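Local coordinates for protein alkaline phosphatase (Thermus thermophilus, PDB 7KWD) that probably removes phosphate groups from phosphorylated compounds, working as a homodimeric enzyme with bound zinc and magnesium ions, at residues Tyr54-Gly66 with Glu334-Arg346. Numbering follows the deposited sequence.
Sequences YAIAQAYARRRQG and ESSQGVDLLEPQR
V339 meets the C-terminal half of helix 51-65 as a knob in a hole formed by A59, Y60, R63 and R64, a compact example of an apolar knob whose hole has two charged walls. Its CG1 lies 3.7 Å from Y60 CA, while CG2 faces A59 CB. With CG anti to the backbone N (chi1 -171°), the Y60 ring is carried past V339 toward the turn at L342 and E343: V339 O lies at the ring edge, L342 CB near CE2, and Y60 OH ends 3.4 Å from E343 CG. One turn earlier on helix 51-65, I56 CG2 touches L342 CD1 at 4.0 Å.

The walls R63 and R64 carry on into a salt-bridge network. R63, extended from CG to NE, grips D340 side-on: NE binds OD1 at 2.8 Å and NH2 binds OD2 at 2.8 Å, both nearly straight and on the syn side of each oxygen. S336 CB sits 3.5 Å above the centre of the R63 guanidinium. R64 bends at chi2 and chi3, bringing D340 OD1 over a face of its guanidinium as a charge-only contact, whereas R64 NH2 makes a weak, bent bond of 2.8 Å to E343 OE2. D340 thus links both arginines.

The contact lies away from the metal sites. S336 OG bonds to Y91 N of the second subunit, Y60 also packs on L287 of helix 283-306, and I56 and L342 both rest on I426 of strand 426-428.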
ATOM      1  N   TYR A  54      -2.801   6.925   3.780  1.00 23.27           N
ATOM      2  CA  TYR A  54      -1.920   7.469   4.790  1.00 17.76           C
ATOM      3  C   TYR A  54      -1.039   8.559   4.189  1.00 18.39           C
ATOM      4  O   TYR A  54      -0.902   9.641   4.757  1.00 22.23           O
ATOM      5  CB  TYR A  54      -1.055   6.376   5.414  1.00 23.29           C
ATOM      6  CG  TYR A  54      -0.045   7.013   6.331  1.00 19.48           C
ATOM      7  CD1 TYR A  54      -0.403   7.430   7.616  1.00 23.52           C
ATOM      8  CD2 TYR A  54       1.239   7.271   5.886  1.00 21.08           C
ATOM      9  CE1 TYR A  54       0.525   8.065   8.457  1.00 21.52           C
ATOM     10  CE2 TYR A  54       2.160   7.884   6.697  1.00 22.69           C
ATOM     11  CZ  TYR A  54       1.806   8.304   7.969  1.00 20.97           C
ATOM     12  OH  TYR A  54       2.745   8.921   8.726  1.00 22.32           O
ATOM     13  N   ALA A  55      -0.425   8.269   3.045  1.00 20.57           N
ATOM     14  CA  ALA A  55       0.506   9.204   2.429  1.00 18.25           C
ATOM     15  C   ALA A  55      -0.173  10.523   2.082  1.00 25.70           C
ATOM     16  O   ALA A  55       0.421  11.596   2.255  1.00 21.78           O
ATOM     17  CB  ALA A  55       1.100   8.574   1.169  1.00 22.91           C
ATOM     18  N   ILE A  56      -1.415  10.455   1.571  1.00 21.11           N
ATOM     19  CA  ILE A  56      -2.156  11.675   1.222  1.00 21.36           C
ATOM     20  C   ILE A  56      -2.451  12.513   2.462  1.00 21.86           C
ATOM     21  O   ILE A  56      -2.275  13.729   2.448  1.00 25.50           O
ATOM     22  CB  ILE A  56      -3.458  11.326   0.467  1.00 20.40           C
ATOM     23  CG1 ILE A  56      -3.151  10.824  -0.943  1.00 24.22           C
ATOM     24  CG2 ILE A  56      -4.359  12.554   0.361  1.00 24.10           C
ATOM     25  CD1 ILE A  56      -4.320  10.003  -1.563  1.00 24.07           C
ATOM     26  N   ALA A  57      -2.958  11.888   3.529  1.00 26.62           N
ATOM     27  CA  ALA A  57      -3.267  12.653   4.732  1.00 22.22           C
ATOM     28  C   ALA A  57      -2.003  13.199   5.399  1.00 27.40           C
ATOM     29  O   ALA A  57      -2.000  14.312   5.947  1.00 22.26           O
ATOM     30  CB  ALA A  57      -4.021  11.781   5.724  1.00 19.68           C
ATOM     31  N   GLN A  58      -0.950  12.383   5.442  1.00 18.96           N
ATOM     32  CA  GLN A  58       0.338  12.830   5.969  1.00 26.47           C
ATOM     33  C   GLN A  58       0.814  14.094   5.254  1.00 21.09           C
ATOM     34  O   GLN A  58       1.230  15.059   5.892  1.00 20.37           O
ATOM     35  CB  GLN A  58       1.373  11.715   5.808  1.00 21.16           C
ATOM     36  CG  GLN A  58       2.764  12.048   6.335  1.00 27.59           C
ATOM     37  CD  GLN A  58       3.753  10.914   6.075  1.00 24.42           C
ATOM     38  OE1 GLN A  58       4.337  10.356   7.004  1.00 21.31           O
ATOM     39  NE2 GLN A  58       3.943  10.573   4.804  1.00 28.37           N
ATOM     40  N   ALA A  59       0.732  14.091   3.920  1.00 22.73           N
ATOM     41  CA  ALA A  59       1.168  15.231   3.133  1.00 26.47           C
ATOM     42  C   ALA A  59       0.234  16.402   3.330  1.00 29.63           C
ATOM     43  O   ALA A  59       0.682  17.542   3.489  1.00 27.78           O
ATOM     44  CB  ALA A  59       1.239  14.853   1.653  1.00 23.80           C
ATOM     45  N   TYR A  60      -1.072  16.138   3.342  1.00 25.46           N
ATOM     46  CA  TYR A  60      -2.030  17.230   3.465  1.00 25.81           C
ATOM     47  C   TYR A  60      -1.848  17.970   4.788  1.00 25.81           C
ATOM     48  O   TYR A  60      -1.871  19.202   4.840  1.00 25.60           O
ATOM     49  CB  TYR A  60      -3.451  16.691   3.333  1.00 22.18           C
ATOM     50  CG  TYR A  60      -4.490  17.800   3.239  1.00 28.00           C
ATOM     51  CD1 TYR A  60      -5.044  18.340   4.370  1.00 29.63           C
ATOM     52  CD2 TYR A  60      -4.877  18.336   2.005  1.00 26.63           C
ATOM     53  CE1 TYR A  60      -5.959  19.372   4.295  1.00 24.49           C
ATOM     54  CE2 TYR A  60      -5.819  19.368   1.934  1.00 24.43           C
ATOM     55  CZ  TYR A  60      -6.342  19.879   3.065  1.00 25.73           C
ATOM     56  OH  TYR A  60      -7.257  20.917   3.016  1.00 34.83           O
ATOM     57  N   ALA A  61      -1.714  17.231   5.885  1.00 27.23           N
ATOM     58  CA  ALA A  61      -1.535  17.888   7.176  1.00 22.83           C
ATOM     59  C   ALA A  61      -0.299  18.796   7.162  1.00 25.33           C
ATOM     60  O   ALA A  61      -0.350  19.950   7.610  1.00 23.70           O
ATOM     61  CB  ALA A  61      -1.449  16.831   8.281  1.00 26.87           C
ATOM     62  N   ARG A  62       0.821  18.295   6.644  1.00 22.00           N
ATOM     63  CA  ARG A  62       2.041  19.092   6.653  1.00 28.15           C
ATOM     64  C   ARG A  62       1.920  20.266   5.694  1.00 28.01           C
ATOM     65  O   ARG A  62       2.094  21.426   6.084  1.00 29.57           O
ATOM     66  CB  ARG A  62       3.244  18.233   6.282  1.00 27.95           C
ATOM     67  CG  ARG A  62       3.792  17.414   7.456  1.00 29.76           C
ATOM     68  CD  ARG A  62       4.668  16.228   6.943  1.00 36.58           C
ATOM     69  NE  ARG A  62       5.379  15.569   8.044  1.00 31.18           N
ATOM     70  CZ  ARG A  62       6.489  16.038   8.598  1.00 30.43           C
ATOM     71  NH1 ARG A  62       7.062  17.171   8.178  1.00 26.28           N
ATOM     72  NH2 ARG A  62       7.024  15.379   9.604  1.00 22.30           N
ATOM     73  N   ARG A  63       1.558  19.974   4.435  1.00 23.42           N
ATOM     74  CA  ARG A  63       1.594  20.972   3.377  1.00 24.85           C
ATOM     75  C   ARG A  63       0.470  21.997   3.482  1.00 32.44           C
ATOM     76  O   ARG A  63       0.683  23.179   3.185  1.00 31.07           O
ATOM     77  CB  ARG A  63       1.526  20.253   2.036  1.00 25.78           C
ATOM     78  CG  ARG A  63       1.669  21.148   0.856  1.00 35.09           C
ATOM     79  CD  ARG A  63       1.795  20.316  -0.399  1.00 33.48           C
ATOM     80  NE  ARG A  63       1.607  21.111  -1.600  1.00 34.41           N
ATOM     81  CZ  ARG A  63       2.591  21.492  -2.414  1.00 35.68           C
ATOM     82  NH1 ARG A  63       3.854  21.153  -2.173  1.00 29.80           N
ATOM     83  NH2 ARG A  63       2.301  22.196  -3.501  1.00 38.15           N
ATOM     84  N   ARG A  64      -0.747  21.575   3.837  1.00 30.05           N
ATOM     85  CA  ARG A  64      -1.874  22.498   3.814  1.00 24.37           C
ATOM     86  C   ARG A  64      -2.326  22.938   5.184  1.00 24.08           C
ATOM     87  O   ARG A  64      -3.091  23.907   5.293  1.00 30.44           O
ATOM     88  CB  ARG A  64      -3.109  21.886   3.139  1.00 28.26           C
ATOM     89  CG  ARG A  64      -2.893  21.224   1.809  1.00 36.69           C
ATOM     90  CD  ARG A  64      -2.071  22.068   0.910  1.00 41.62           C
ATOM     91  NE  ARG A  64      -2.802  23.233   0.424  1.00 39.78           N
ATOM     92  CZ  ARG A  64      -2.263  24.436   0.253  1.00 50.43           C
ATOM     93  NH1 ARG A  64      -0.983  24.667   0.557  1.00 52.02           N
ATOM     94  NH2 ARG A  64      -3.019  25.415  -0.228  1.00 54.11           N
ATOM     95  N   GLN A  65      -1.955  22.219   6.226  1.00 24.85           N
ATOM     96  CA  GLN A  65      -2.308  22.637   7.575  1.00 25.08           C
ATOM     97  C   GLN A  65      -1.082  22.954   8.407  1.00 26.29           C
ATOM     98  O   GLN A  65      -1.232  23.325   9.563  1.00 26.47           O
ATOM     99  CB  GLN A  65      -3.161  21.554   8.232  1.00 23.72           C
ATOM    100  CG  GLN A  65      -4.446  21.246   7.417  1.00 32.41           C
ATOM    101  CD  GLN A  65      -5.380  20.261   8.106  1.00 31.55           C
ATOM    102  OE1 GLN A  65      -4.953  19.466   8.926  1.00 28.56           O
ATOM    103  NE2 GLN A  65      -6.668  20.324   7.773  1.00 36.87           N
ATOM    104  N   GLY A  66       0.111  22.842   7.834  1.00 26.55           N
ATOM    105  CA  GLY A  66       1.333  23.135   8.586  1.00 29.41           C
ATOM    106  C   GLY A  66       1.451  22.380   9.888  1.00 31.52           C
ATOM    107  O   GLY A  66       1.960  22.920  10.880  1.00 32.18           O
ATOM    108  N   GLU A 334       5.351  17.723 -10.429  1.00 27.50           N
ATOM    109  CA  GLU A 334       4.129  18.419 -10.044  1.00 29.99           C
ATOM    110  C   GLU A 334       3.201  17.555  -9.190  1.00 27.81           C
ATOM    111  O   GLU A 334       2.040  17.912  -9.002  1.00 29.29           O
ATOM    112  CB  GLU A 334       3.379  18.930 -11.287  1.00 36.53           C
ATOM    113  CG  GLU A 334       4.160  19.964 -12.158  1.00 35.95           C
ATOM    114  CD  GLU A 334       4.488  21.269 -11.434  1.00 33.65           C
ATOM    115  OE1 GLU A 334       3.715  21.674 -10.530  1.00 40.37           O
ATOM    116  OE2 GLU A 334       5.536  21.872 -11.757  1.00 44.14           O
ATOM    117  N   SER A 335       3.701  16.461  -8.622  1.00 30.76           N
ATOM    118  CA  SER A 335       2.786  15.494  -8.010  1.00 23.72           C
ATOM    119  C   SER A 335       2.079  16.039  -6.778  1.00 28.73           C
ATOM    120  O   SER A 335       0.980  15.565  -6.443  1.00 24.80           O
ATOM    121  CB  SER A 335       3.551  14.221  -7.644  1.00 25.06           C
ATOM    122  OG  SER A 335       4.117  13.612  -8.807  1.00 25.59           O
ATOM    123  N   SER A 336       2.670  17.022  -6.087  1.00 21.59           N
ATOM    124  CA  SER A 336       2.011  17.543  -4.890  1.00 23.16           C
ATOM    125  C   SER A 336       0.798  18.426  -5.181  1.00 29.38           C
ATOM    126  O   SER A 336       0.045  18.734  -4.249  1.00 25.21           O
ATOM    127  CB  SER A 336       2.993  18.334  -4.028  1.00 29.24           C
ATOM    128  OG  SER A 336       4.071  17.507  -3.617  1.00 34.61           O
ATOM    129  N   GLN A 337       0.570  18.822  -6.435  1.00 32.87           N
ATOM    130  CA  GLN A 337      -0.601  19.647  -6.744  1.00 28.85           C
ATOM    131  C   GLN A 337      -1.889  18.951  -6.342  1.00 29.66           C
ATOM    132  O   GLN A 337      -2.833  19.594  -5.871  1.00 26.69           O
ATOM    133  CB  GLN A 337      -0.631  19.978  -8.235  1.00 36.69           C
ATOM    134  CG  GLN A 337       0.447  20.944  -8.694  1.00 36.07           C
ATOM    135  CD  GLN A 337       0.408  22.228  -7.903  1.00 37.48           C
ATOM    136  OE1 GLN A 337      -0.579  22.957  -7.937  1.00 35.59           O
ATOM    137  NE2 GLN A 337       1.467  22.486  -7.154  1.00 38.01           N
ATOM    138  N   GLY A 338      -1.944  17.627  -6.503  1.00 30.98           N
ATOM    139  CA  GLY A 338      -3.155  16.907  -6.146  1.00 27.89           C
ATOM    140  C   GLY A 338      -3.538  17.059  -4.690  1.00 29.84           C
ATOM    141  O   GLY A 338      -4.712  16.964  -4.338  1.00 28.78           O
ATOM    142  N   VAL A 339      -2.550  17.252  -3.822  1.00 30.78           N
ATOM    143  CA  VAL A 339      -2.828  17.500  -2.417  1.00 24.72           C
ATOM    144  C   VAL A 339      -3.459  18.869  -2.249  1.00 27.04           C
ATOM    145  O   VAL A 339      -4.463  19.035  -1.547  1.00 25.42           O
ATOM    146  CB  VAL A 339      -1.526  17.364  -1.603  1.00 23.73           C
ATOM    147  CG1 VAL A 339      -1.714  17.788  -0.165  1.00 28.47           C
ATOM    148  CG2 VAL A 339      -0.985  15.880  -1.677  1.00 29.00           C
ATOM    149  N   ASP A 340      -2.856  19.890  -2.863  1.00 28.01           N
ATOM    150  CA  ASP A 340      -3.453  21.217  -2.809  1.00 28.99           C
ATOM    151  C   ASP A 340      -4.879  21.191  -3.315  1.00 25.62           C
ATOM    152  O   ASP A 340      -5.768  21.817  -2.732  1.00 29.34           O
ATOM    153  CB  ASP A 340      -2.646  22.202  -3.637  1.00 32.67           C
ATOM    154  CG  ASP A 340      -1.229  22.349  -3.164  1.00 32.09           C
ATOM    155  OD1 ASP A 340      -0.972  22.161  -1.952  1.00 31.94           O
ATOM    156  OD2 ASP A 340      -0.379  22.657  -4.021  1.00 33.36           O
ATOM    157  N   LEU A 341      -5.124  20.449  -4.388  1.00 26.09           N
ATOM    158  CA  LEU A 341      -6.427  20.439  -5.053  1.00 29.85           C
ATOM    159  C   LEU A 341      -7.524  19.785  -4.215  1.00 35.18           C
ATOM    160  O   LEU A 341      -8.696  19.842  -4.602  1.00 31.45           O
ATOM    161  CB  LEU A 341      -6.283  19.716  -6.394  1.00 28.27           C
ATOM    162  CG  LEU A 341      -6.110  20.443  -7.724  1.00 32.72           C
ATOM    163  CD1 LEU A 341      -5.959  21.922  -7.534  1.00 37.94           C
ATOM    164  CD2 LEU A 341      -4.978  19.893  -8.550  1.00 34.27           C
ATOM    165  N   LEU A 342      -7.183  19.179  -3.078  1.00 27.96           N
ATOM    166  CA  LEU A 342      -8.205  18.684  -2.171  1.00 26.22           C
ATOM    167  C   LEU A 342      -8.755  19.774  -1.281  1.00 28.16           C
ATOM    168  O   LEU A 342      -9.883  19.637  -0.782  1.00 26.74           O
ATOM    169  CB  LEU A 342      -7.650  17.550  -1.300  1.00 29.65           C
ATOM    170  CG  LEU A 342      -7.201  16.300  -2.044  1.00 28.97           C
ATOM    171  CD1 LEU A 342      -7.007  15.108  -1.090  1.00 35.50           C
ATOM    172  CD2 LEU A 342      -8.195  15.888  -3.119  1.00 35.01           C
ATOM    173  N   GLU A 343      -7.986  20.839  -1.036  1.00 22.01           N
ATOM    174  CA  GLU A 343      -8.438  21.832  -0.070  1.00 32.35           C
ATOM    175  C   GLU A 343      -9.725  22.530  -0.512  1.00 29.38           C
ATOM    176  O   GLU A 343     -10.518  22.899   0.373  1.00 31.61           O
ATOM    177  CB  GLU A 343      -7.332  22.870   0.193  1.00 34.03           C
ATOM    178  CG  GLU A 343      -7.687  23.865   1.328  1.00 31.82           C
ATOM    179  CD  GLU A 343      -6.493  24.756   1.772  1.00 45.93           C
ATOM    180  OE1 GLU A 343      -6.521  25.305   2.896  1.00 49.90           O
ATOM    181  OE2 GLU A 343      -5.529  24.906   0.995  1.00 46.11           O
ATOM    182  N   PRO A 344      -9.989  22.750  -1.806  1.00 30.69           N
ATOM    183  CA  PRO A 344     -11.264  23.371  -2.206  1.00 37.18           C
ATOM    184  C   PRO A 344     -12.478  22.492  -2.029  1.00 38.16           C
ATOM    185  O   PRO A 344     -13.595  23.031  -2.080  1.00 31.67           O
ATOM    186  CB  PRO A 344     -11.056  23.691  -3.703  1.00 33.46           C
ATOM    187  CG  PRO A 344      -9.533  23.847  -3.832  1.00 43.44           C
ATOM    188  CD  PRO A 344      -9.010  22.749  -2.917  1.00 38.38           C
ATOM    189  N   GLN A 345     -12.319  21.175  -1.851  1.00 34.21           N
ATOM    190  CA  GLN A 345     -13.485  20.296  -1.775  1.00 29.83           C
ATOM    191  C   GLN A 345     -14.330  20.620  -0.550  1.00 27.18           C
ATOM    192  O   GLN A 345     -13.818  20.982   0.508  1.00 28.59           O
ATOM    193  CB  GLN A 345     -13.051  18.836  -1.770  1.00 32.89           C
ATOM    194  CG  GLN A 345     -12.394  18.460  -3.069  1.00 27.33           C
ATOM    195  CD  GLN A 345     -12.330  16.987  -3.269  1.00 31.43           C
ATOM    196  OE1 GLN A 345     -12.872  16.236  -2.485  1.00 28.67           O
ATOM    197  NE2 GLN A 345     -11.684  16.559  -4.343  1.00 36.01           N
ATOM    198  N   ARG A 346     -15.653  20.538  -0.728  1.00 28.80           N
ATOM    199  CA  ARG A 346     -16.602  20.930   0.301  1.00 29.49           C
ATOM    200  C   ARG A 346     -17.705  19.893   0.518  1.00 29.03           C
ATOM    201  O   ARG A 346     -18.547  20.091   1.407  1.00 27.84           O
ATOM    202  CB  ARG A 346     -17.254  22.291  -0.037  1.00 31.14           C
ATOM    203  CG  ARG A 346     -16.312  23.500   0.003  1.00 33.40           C
ATOM    204  CD  ARG A 346     -15.945  23.889   1.428  1.00 37.01           C
ATOM    205  NE  ARG A 346     -14.993  24.985   1.429  1.00 38.86           N
ATOM    206  CZ  ARG A 346     -13.678  24.843   1.320  1.00 42.74           C
ATOM    207  NH1 ARG A 346     -13.130  23.634   1.215  1.00 34.75           N
ATOM    208  NH2 ARG A 346     -12.903  25.914   1.338  1.00 44.98           N
TER